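Local coordinates for protein putative transcriptional regulator (Streptomyces coelicolor, PDB 2ZB9) that probably binds regulatory DNA through an N-terminal helix-turn-helix domain and controls transcription as a member of the TetR family, at residues V24-L37 with W63-H77. Sequence-based numbering, arbitrary orientation.
Sequences VRAEVLHAVGELLL and WWPSKGALALDGYFH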
ATOM      1  N   VAL A  24     -31.652   3.322 -13.592  1.00 45.82           N
ATOM      2  CA  VAL A  24     -31.818   2.103 -12.809  1.00 42.87           C
ATOM      3  C   VAL A  24     -30.479   1.677 -12.214  1.00 40.21           C
ATOM      4  O   VAL A  24     -30.398   1.296 -11.049  1.00 39.48           O
ATOM      5  CB  VAL A  24     -32.364   0.943 -13.680  1.00 42.86           C
ATOM      6  CG1 VAL A  24     -32.417  -0.336 -12.867  1.00 43.53           C
ATOM      7  CG2 VAL A  24     -33.744   1.283 -14.195  1.00 43.71           C
ATOM      8  N   ARG A  25     -29.430   1.740 -13.024  1.00 38.75           N
ATOM      9  CA  ARG A  25     -28.096   1.366 -12.575  1.00 39.66           C
ATOM     10  C   ARG A  25     -27.659   2.251 -11.398  1.00 38.14           C
ATOM     11  O   ARG A  25     -27.088   1.760 -10.420  1.00 35.07           O
ATOM     12  CB  ARG A  25     -27.110   1.499 -13.736  1.00 40.08           C
ATOM     13  CG  ARG A  25     -25.789   0.778 -13.534  1.00 43.77           C
ATOM     14  CD  ARG A  25     -25.067   0.596 -14.866  1.00 46.19           C
ATOM     15  NE  ARG A  25     -23.863  -0.223 -14.737  1.00 48.39           N
ATOM     16  CZ  ARG A  25     -22.746   0.177 -14.138  1.00 49.41           C
ATOM     17  NH1 ARG A  25     -22.664   1.390 -13.608  1.00 50.55           N
ATOM     18  NH2 ARG A  25     -21.707  -0.639 -14.061  1.00 51.77           N
ATOM     19  N   ALA A  26     -27.949   3.547 -11.493  1.00 37.81           N
ATOM     20  CA  ALA A  26     -27.595   4.510 -10.445  1.00 38.58           C
ATOM     21  C   ALA A  26     -28.313   4.203  -9.134  1.00 38.56           C
ATOM     22  O   ALA A  26     -27.703   4.246  -8.066  1.00 39.66           O
ATOM     23  CB  ALA A  26     -27.924   5.931 -10.898  1.00 36.99           C
ATOM     24  N   GLU A  27     -29.607   3.902  -9.218  1.00 36.89           N
ATOM     25  CA  GLU A  27     -30.386   3.574  -8.027  1.00 36.79           C
ATOM     26  C   GLU A  27     -29.816   2.346  -7.333  1.00 36.17           C
ATOM     27  O   GLU A  27     -29.705   2.304  -6.103  1.00 36.47           O
ATOM     28  CB  GLU A  27     -31.849   3.305  -8.395  1.00 38.46           C
ATOM     29  CG  GLU A  27     -32.719   4.546  -8.495  1.00 39.65           C
ATOM     30  CD  GLU A  27     -34.105   4.247  -9.042  1.00 40.25           C
ATOM     31  OE1 GLU A  27     -34.740   3.266  -8.588  1.00 37.89           O
ATOM     32  OE2 GLU A  27     -34.566   5.003  -9.927  1.00 44.34           O
ATOM     33  N   VAL A  28     -29.469   1.335  -8.124  1.00 34.80           N
ATOM     34  CA  VAL A  28     -28.904   0.109  -7.574  1.00 33.43           C
ATOM     35  C   VAL A  28     -27.567   0.424  -6.913  1.00 32.14           C
ATOM     36  O   VAL A  28     -27.318   0.029  -5.776  1.00 32.79           O
ATOM     37  CB  VAL A  28     -28.692  -0.950  -8.679  1.00 32.98           C
ATOM     38  CG1 VAL A  28     -27.988  -2.175  -8.107  1.00 32.85           C
ATOM     39  CG2 VAL A  28     -30.029  -1.340  -9.280  1.00 32.48           C
ATOM     40  N   LEU A  29     -26.714   1.146  -7.633  1.00 32.52           N
ATOM     41  CA  LEU A  29     -25.400   1.526  -7.121  1.00 33.99           C
ATOM     42  C   LEU A  29     -25.561   2.326  -5.823  1.00 34.33           C
ATOM     43  O   LEU A  29     -24.771   2.191  -4.886  1.00 33.26           O
ATOM     44  CB  LEU A  29     -24.666   2.343  -8.187  1.00 36.88           C
ATOM     45  CG  LEU A  29     -23.271   1.903  -8.650  1.00 38.69           C
ATOM     46  CD1 LEU A  29     -23.121   0.398  -8.609  1.00 36.19           C
ATOM     47  CD2 LEU A  29     -23.038   2.436 -10.051  1.00 38.07           C
ATOM     48  N   HIS A  30     -26.600   3.151  -5.758  1.00 36.28           N
ATOM     49  CA  HIS A  30     -26.853   3.928  -4.551  1.00 36.90           C
ATOM     50  C   HIS A  30     -27.209   2.970  -3.414  1.00 36.06           C
ATOM     51  O   HIS A  30     -26.747   3.131  -2.284  1.00 34.16           O
ATOM     52  CB  HIS A  30     -28.011   4.904  -4.759  1.00 39.70           C
ATOM     53  CG  HIS A  30     -28.361   5.680  -3.527  1.00 41.44           C
ATOM     54  ND1 HIS A  30     -27.624   6.760  -3.095  1.00 43.16           N
ATOM     55  CD2 HIS A  30     -29.337   5.496  -2.607  1.00 42.42           C
ATOM     56  CE1 HIS A  30     -28.129   7.210  -1.959  1.00 41.87           C
ATOM     57  NE2 HIS A  30     -29.169   6.461  -1.641  1.00 43.09           N
ATOM     58  N   ALA A  31     -28.036   1.972  -3.715  1.00 33.31           N
ATOM     59  CA  ALA A  31     -28.428   1.002  -2.698  1.00 32.35           C
ATOM     60  C   ALA A  31     -27.203   0.223  -2.232  1.00 30.94           C
ATOM     61  O   ALA A  31     -27.059  -0.057  -1.044  1.00 30.81           O
ATOM     62  CB  ALA A  31     -29.481   0.043  -3.249  1.00 31.93           C
ATOM     63  N   VAL A  32     -26.325  -0.136  -3.168  1.00 29.52           N
ATOM     64  CA  VAL A  32     -25.119  -0.878  -2.812  1.00 29.76           C
ATOM     65  C   VAL A  32     -24.225  -0.070  -1.873  1.00 30.52           C
ATOM     66  O   VAL A  32     -23.750  -0.586  -0.860  1.00 29.22           O
ATOM     67  CB  VAL A  32     -24.291  -1.245  -4.052  1.00 31.58           C
ATOM     68  CG1 VAL A  32     -22.988  -1.924  -3.624  1.00 32.44           C
ATOM     69  CG2 VAL A  32     -25.097  -2.161  -4.965  1.00 32.25           C
ATOM     70  N   GLY A  33     -24.002   1.196  -2.216  1.00 30.64           N
ATOM     71  CA  GLY A  33     -23.160   2.046  -1.398  1.00 31.02           C
ATOM     72  C   GLY A  33     -23.696   2.206   0.009  1.00 33.70           C
ATOM     73  O   GLY A  33     -22.934   2.164   0.978  1.00 32.42           O
ATOM     74  N   GLU A  34     -25.011   2.381   0.119  1.00 33.60           N
ATOM     75  CA  GLU A  34     -25.675   2.558   1.407  1.00 36.60           C
ATOM     76  C   GLU A  34     -25.527   1.318   2.291  1.00 36.51           C
ATOM     77  O   GLU A  34     -25.216   1.420   3.480  1.00 36.25           O
ATOM     78  CB  GLU A  34     -27.162   2.869   1.185  1.00 40.14           C
ATOM     79  CG  GLU A  34     -28.117   1.933   1.927  1.00 48.50           C
ATOM     80  CD  GLU A  34     -29.289   1.472   1.064  1.00 53.64           C
ATOM     81  OE1 GLU A  34     -30.174   2.308   0.752  1.00 54.39           O
ATOM     82  OE2 GLU A  34     -29.317   0.271   0.697  1.00 52.04           O
ATOM     83  N   LEU A  35     -25.757   0.152   1.702  1.00 35.29           N
ATOM     84  CA  LEU A  35     -25.649  -1.110   2.427  1.00 36.34           C
ATOM     85  C   LEU A  35     -24.195  -1.389   2.792  1.00 35.88           C
ATOM     86  O   LEU A  35     -23.877  -1.741   3.926  1.00 35.88           O
ATOM     87  CB  LEU A  35     -26.190  -2.249   1.562  1.00 36.62           C
ATOM     88  CG  LEU A  35     -26.231  -3.654   2.163  1.00 42.21           C
ATOM     89  CD1 LEU A  35     -27.078  -3.650   3.431  1.00 41.65           C
ATOM     90  CD2 LEU A  35     -26.810  -4.623   1.137  1.00 42.66           C
ATOM     91  N   LEU A  36     -23.316  -1.218   1.817  1.00 36.50           N
ATOM     92  CA  LEU A  36     -21.891  -1.456   2.004  1.00 37.85           C
ATOM     93  C   LEU A  36     -21.302  -0.610   3.138  1.00 39.22           C
ATOM     94  O   LEU A  36     -20.619  -1.130   4.015  1.00 38.68           O
ATOM     95  CB  LEU A  36     -21.165  -1.161   0.686  1.00 36.14           C
ATOM     96  CG  LEU A  36     -19.720  -1.602   0.491  1.00 36.75           C
ATOM     97  CD1 LEU A  36     -19.596  -3.089   0.733  1.00 33.14           C
ATOM     98  CD2 LEU A  36     -19.287  -1.245  -0.921  1.00 35.85           C
ATOM     99  N   LEU A  37     -21.588   0.689   3.129  1.00 41.05           N
ATOM    100  CA  LEU A  37     -21.061   1.595   4.146  1.00 44.16           C
ATOM    101  C   LEU A  37     -21.664   1.480   5.543  1.00 46.40           C
ATOM    102  O   LEU A  37     -21.057   1.932   6.514  1.00 48.88           O
ATOM    103  CB  LEU A  37     -21.184   3.046   3.669  1.00 45.08           C
ATOM    104  CG  LEU A  37     -19.937   3.721   3.084  1.00 47.36           C
ATOM    105  CD1 LEU A  37     -19.274   2.836   2.034  1.00 45.70           C
ATOM    106  CD2 LEU A  37     -20.348   5.064   2.486  1.00 47.79           C
ATOM    107  N   TRP A  63     -24.965  -6.745 -14.926  1.00 44.36           N
ATOM    108  CA  TRP A  63     -24.103  -5.586 -14.720  1.00 43.27           C
ATOM    109  C   TRP A  63     -22.899  -5.853 -13.822  1.00 41.41           C
ATOM    110  O   TRP A  63     -21.852  -5.231 -13.986  1.00 40.33           O
ATOM    111  CB  TRP A  63     -24.911  -4.423 -14.146  1.00 43.47           C
ATOM    112  CG  TRP A  63     -25.940  -3.883 -15.078  1.00 44.76           C
ATOM    113  CD1 TRP A  63     -25.873  -3.847 -16.441  1.00 44.69           C
ATOM    114  CD2 TRP A  63     -27.153  -3.216 -14.718  1.00 45.59           C
ATOM    115  NE1 TRP A  63     -26.968  -3.195 -16.951  1.00 45.68           N
ATOM    116  CE2 TRP A  63     -27.772  -2.796 -15.915  1.00 46.20           C
ATOM    117  CE3 TRP A  63     -27.780  -2.928 -13.496  1.00 46.38           C
ATOM    118  CZ2 TRP A  63     -28.987  -2.103 -15.931  1.00 47.00           C
ATOM    119  CZ3 TRP A  63     -28.990  -2.238 -13.510  1.00 48.02           C
ATOM    120  CH2 TRP A  63     -29.579  -1.833 -14.723  1.00 47.16           C
ATOM    121  N   TRP A  64     -23.048  -6.766 -12.871  1.00 39.87           N
ATOM    122  CA  TRP A  64     -21.952  -7.092 -11.964  1.00 40.15           C
ATOM    123  C   TRP A  64     -21.801  -8.601 -11.880  1.00 41.54           C
ATOM    124  O   TRP A  64     -22.537  -9.277 -11.163  1.00 42.69           O
ATOM    125  CB  TRP A  64     -22.215  -6.496 -10.579  1.00 35.88           C
ATOM    126  CG  TRP A  64     -22.344  -5.011 -10.627  1.00 33.00           C
ATOM    127  CD1 TRP A  64     -21.333  -4.104 -10.758  1.00 31.31           C
ATOM    128  CD2 TRP A  64     -23.561  -4.257 -10.641  1.00 32.79           C
ATOM    129  NE1 TRP A  64     -21.844  -2.832 -10.860  1.00 32.18           N
ATOM    130  CE2 TRP A  64     -23.214  -2.896 -10.794  1.00 30.94           C
ATOM    131  CE3 TRP A  64     -24.920  -4.598 -10.544  1.00 29.35           C
ATOM    132  CZ2 TRP A  64     -24.165  -1.877 -10.853  1.00 30.10           C
ATOM    133  CZ3 TRP A  64     -25.869  -3.584 -10.602  1.00 29.69           C
ATOM    134  CH2 TRP A  64     -25.488  -2.242 -10.756  1.00 29.86           C
ATOM    135  N   PRO A  65     -20.821  -9.146 -12.613  1.00 42.92           N
ATOM    136  CA  PRO A  65     -20.529 -10.578 -12.667  1.00 43.77           C
ATOM    137  C   PRO A  65     -20.142 -11.216 -11.339  1.00 43.23           C
ATOM    138  O   PRO A  65     -20.118 -12.440 -11.222  1.00 45.22           O
ATOM    139  CB  PRO A  65     -19.412 -10.654 -13.703  1.00 45.27           C
ATOM    140  CG  PRO A  65     -18.667  -9.370 -13.462  1.00 44.69           C
ATOM    141  CD  PRO A  65     -19.812  -8.382 -13.366  1.00 44.66           C
ATOM    142  N   SER A  66     -19.841 -10.404 -10.334  1.00 41.02           N
ATOM    143  CA  SER A  66     -19.465 -10.970  -9.048  1.00 38.31           C
ATOM    144  C   SER A  66     -19.727 -10.037  -7.883  1.00 38.02           C
ATOM    145  O   SER A  66     -19.935  -8.836  -8.052  1.00 37.41           O
ATOM    146  CB  SER A  66     -17.983 -11.344  -9.045  1.00 38.33           C
ATOM    147  OG  SER A  66     -17.176 -10.179  -8.976  1.00 35.15           O
ATOM    148  N   LYS A  67     -19.708 -10.615  -6.690  1.00 36.93           N
ATOM    149  CA  LYS A  67     -19.909  -9.874  -5.458  1.00 38.12           C
ATOM    150  C   LYS A  67     -18.813  -8.805  -5.353  1.00 36.93           C
ATOM    151  O   LYS A  67     -19.070  -7.672  -4.939  1.00 36.53           O
ATOM    152  CB  LYS A  67     -19.842 -10.858  -4.287  1.00 38.41           C
ATOM    153  CG  LYS A  67     -19.501 -10.269  -2.933  1.00 42.56           C
ATOM    154  CD  LYS A  67     -20.596  -9.387  -2.388  1.00 43.29           C
ATOM    155  CE  LYS A  67     -20.271  -8.986  -0.956  1.00 44.09           C
ATOM    156  NZ  LYS A  67     -20.203 -10.180  -0.065  1.00 43.99           N
ATOM    157  N   GLY A  68     -17.597  -9.175  -5.745  1.00 36.64           N
ATOM    158  CA  GLY A  68     -16.480  -8.247  -5.702  1.00 35.07           C
ATOM    159  C   GLY A  68     -16.721  -7.024  -6.563  1.00 34.94           C
ATOM    160  O   GLY A  68     -16.531  -5.895  -6.112  1.00 35.96           O
ATOM    161  N   ALA A  69     -17.146  -7.245  -7.804  1.00 32.65           N
ATOM    162  CA  ALA A  69     -17.428  -6.148  -8.722  1.00 30.65           C
ATOM    163  C   ALA A  69     -18.576  -5.288  -8.207  1.00 29.73           C
ATOM    164  O   ALA A  69     -18.567  -4.062  -8.368  1.00 29.00           O
ATOM    165  CB  ALA A  69     -17.773  -6.693 -10.101  1.00 29.68           C
ATOM    166  N   LEU A  70     -19.564  -5.931  -7.592  1.00 27.98           N
ATOM    167  CA  LEU A  70     -20.715  -5.214  -7.055  1.00 27.26           C
ATOM    168  C   LEU A  70     -20.272  -4.264  -5.946  1.00 26.87           C
ATOM    169  O   LEU A  70     -20.613  -3.084  -5.952  1.00 27.85           O
ATOM    170  CB  LEU A  70     -21.752  -6.198  -6.505  1.00 26.69           C
ATOM    171  CG  LEU A  70     -23.040  -5.574  -5.966  1.00 27.48           C
ATOM    172  CD1 LEU A  70     -23.813  -4.918  -7.103  1.00 28.90           C
ATOM    173  CD2 LEU A  70     -23.889  -6.646  -5.308  1.00 29.17           C
ATOM    174  N   ALA A  71     -19.500  -4.783  -4.999  1.00 27.41           N
ATOM    175  CA  ALA A  71     -19.015  -3.973  -3.893  1.00 26.54           C
ATOM    176  C   ALA A  71     -18.114  -2.828  -4.355  1.00 27.94           C
ATOM    177  O   ALA A  71     -18.319  -1.684  -3.946  1.00 28.71           O
ATOM    178  CB  ALA A  71     -18.278  -4.849  -2.896  1.00 26.86           C
ATOM    179  N   LEU A  72     -17.135  -3.129  -5.210  1.00 29.28           N
ATOM    180  CA  LEU A  72     -16.198  -2.111  -5.703  1.00 29.61           C
ATOM    181  C   LEU A  72     -16.867  -0.982  -6.476  1.00 29.57           C
ATOM    182  O   LEU A  72     -16.548   0.189  -6.277  1.00 32.23           O
ATOM    183  CB  LEU A  72     -15.118  -2.736  -6.601  1.00 29.45           C
ATOM    184  CG  LEU A  72     -13.813  -3.339  -6.054  1.00 32.77           C
ATOM    185  CD1 LEU A  72     -13.230  -2.432  -4.972  1.00 31.71           C
ATOM    186  CD2 LEU A  72     -14.055  -4.714  -5.507  1.00 35.46           C
ATOM    187  N   ASP A  73     -17.779  -1.329  -7.377  1.00 28.79           N
ATOM    188  CA  ASP A  73     -18.466  -0.315  -8.168  1.00 27.26           C
ATOM    189  C   ASP A  73     -19.336   0.541  -7.247  1.00 27.44           C
ATOM    190  O   ASP A  73     -19.374   1.767  -7.377  1.00 28.11           O
ATOM    191  CB  ASP A  73     -19.322  -0.980  -9.246  1.00 27.91           C
ATOM    192  CG  ASP A  73     -19.598  -0.066 -10.432  1.00 30.25           C
ATOM    193  OD1 ASP A  73     -19.081   1.076 -10.467  1.00 29.00           O
ATOM    194  OD2 ASP A  73     -20.334  -0.503 -11.343  1.00 33.14           O
ATOM    195  N   GLY A  74     -20.030  -0.101  -6.311  1.00 27.15           N
ATOM    196  CA  GLY A  74     -20.860   0.654  -5.386  1.00 25.95           C
ATOM    197  C   GLY A  74     -19.995   1.553  -4.514  1.00 26.80           C
ATOM    198  O   GLY A  74     -20.344   2.707  -4.238  1.00 26.00           O
ATOM    199  N   TYR A  75     -18.850   1.036  -4.085  1.00 25.81           N
ATOM    200  CA  TYR A  75     -17.961   1.818  -3.240  1.00 28.74           C
ATOM    201  C   TYR A  75     -17.432   3.042  -3.974  1.00 28.61           C
ATOM    202  O   TYR A  75     -17.475   4.151  -3.448  1.00 29.73           O
ATOM    203  CB  TYR A  75     -16.784   0.972  -2.756  1.00 30.36           C
ATOM    204  CG  TYR A  75     -15.916   1.710  -1.767  1.00 32.91           C
ATOM    205  CD1 TYR A  75     -16.320   1.872  -0.442  1.00 33.52           C
ATOM    206  CD2 TYR A  75     -14.723   2.304  -2.171  1.00 31.64           C
ATOM    207  CE1 TYR A  75     -15.553   2.616   0.458  1.00 34.63           C
ATOM    208  CE2 TYR A  75     -13.954   3.048  -1.286  1.00 33.30           C
ATOM    209  CZ  TYR A  75     -14.372   3.202   0.023  1.00 33.90           C
ATOM    210  OH  TYR A  75     -13.613   3.959   0.884  1.00 35.75           O
ATOM    211  N   PHE A  76     -16.942   2.846  -5.195  1.00 28.40           N
ATOM    212  CA  PHE A  76     -16.409   3.964  -5.970  1.00 29.39           C
ATOM    213  C   PHE A  76     -17.430   5.104  -6.072  1.00 29.46           C
ATOM    214  O   PHE A  76     -17.105   6.273  -5.851  1.00 28.14           O
ATOM    215  CB  PHE A  76     -15.989   3.484  -7.367  1.00 26.34           C
ATOM    216  CG  PHE A  76     -15.472   4.582  -8.257  1.00 27.64           C
ATOM    217  CD1 PHE A  76     -16.355   5.424  -8.940  1.00 25.25           C
ATOM    218  CD2 PHE A  76     -14.099   4.791  -8.397  1.00 25.34           C
ATOM    219  CE1 PHE A  76     -15.879   6.460  -9.747  1.00 26.32           C
ATOM    220  CE2 PHE A  76     -13.613   5.820  -9.198  1.00 26.17           C
ATOM    221  CZ  PHE A  76     -14.505   6.662  -9.879  1.00 25.77           C
ATOM    222  N   HIS A  77     -18.669   4.759  -6.395  1.00 30.02           N
ATOM    223  CA  HIS A  77     -19.713   5.770  -6.521  1.00 31.47           C
ATOM    224  C   HIS A  77     -20.183   6.371  -5.194  1.00 31.28           C
ATOM    225  O   HIS A  77     -20.711   7.478  -5.164  1.00 32.47           O
ATOM    226  CB  HIS A  77     -20.882   5.184  -7.309  1.00 30.73           C
ATOM    227  CG  HIS A  77     -20.548   4.942  -8.747  1.00 34.26           C
ATOM    228  ND1 HIS A  77     -20.526   5.953  -9.684  1.00 34.13           N
ATOM    229  CD2 HIS A  77     -20.119   3.828  -9.386  1.00 33.68           C
ATOM    230  CE1 HIS A  77     -20.096   5.475 -10.836  1.00 34.58           C
ATOM    231  NE2 HIS A  77     -19.840   4.188 -10.683  1.00 36.24           N
TER
HETATM  232  O   HOH W   1     -19.377  -1.626 -13.586  1.00 46.62           O
HETATM  233  O   HOH W   2     -19.432   1.765 -13.226  1.00 47.35           O
HETATM  234  O   HOH W   3     -21.849  -2.955 -15.061  1.00 54.81           O
HETATM  235  O   HOH W   4     -22.737   3.839  -4.648  1.00 39.70           O
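In the TetR-type DNA-binding domain, helix 20-39 crosses helix 67-83, which follows the predicted helix-turn-helix, almost perpendicularly, and Gly33 and Gly74 mark the crossing, their CA atoms 4.8 Å apart. With only hydrogen at the Gly74 CA, Val32 CG1 packs directly on that backbone, 3.8 Å from the CA, while Val32 CG2 touches Leu70 CD1. Close by, one water donates to both Leu29 O and Gly74 O, tying the two backbones together.

Trp64, the last residue of the predicted helix-turn-helix and the first after helix 57-63, fills the angle between the helices. Its CZ2 meets Leu29 CD1 at 3.4 Å, and its CZ3 lies 3.6 Å from Val28 CG1. One face of the indole is covered toward the rim by Leu70 CD1, the other by Trp63 CB. In the ring plane, NE1 donates to the anti lone pair of Asp73 OD2 in a nearly straight bond (2.8 Å, 174°), which fixes the rotation of the ring. Without the indole, as with an alanine in its place, Asp73 OD2 would probably lose its straight N-H donor and a gap would open beside Val28 and Leu29.

Asp73 OD2 also forms a salt bridge with Arg25 NH2 (3.0 Å), although the hydrogen bond within it is weak and bent. Arg25 gets there with CG anti to the backbone N (chi1 -163°) and an extended chain, so that Trp64 CZ2 sits over one face of the guanidinium, the two planes tilted 35° apart. Waters bridge it to Asp73 and to Trp63 O. Farther out, Val24 CG1 abuts the edge of the Trp63 ring. Toward the other end, Leu36 CD2 packs against Tyr75 CB, where Ile114 of helix 110-122 joins both residues.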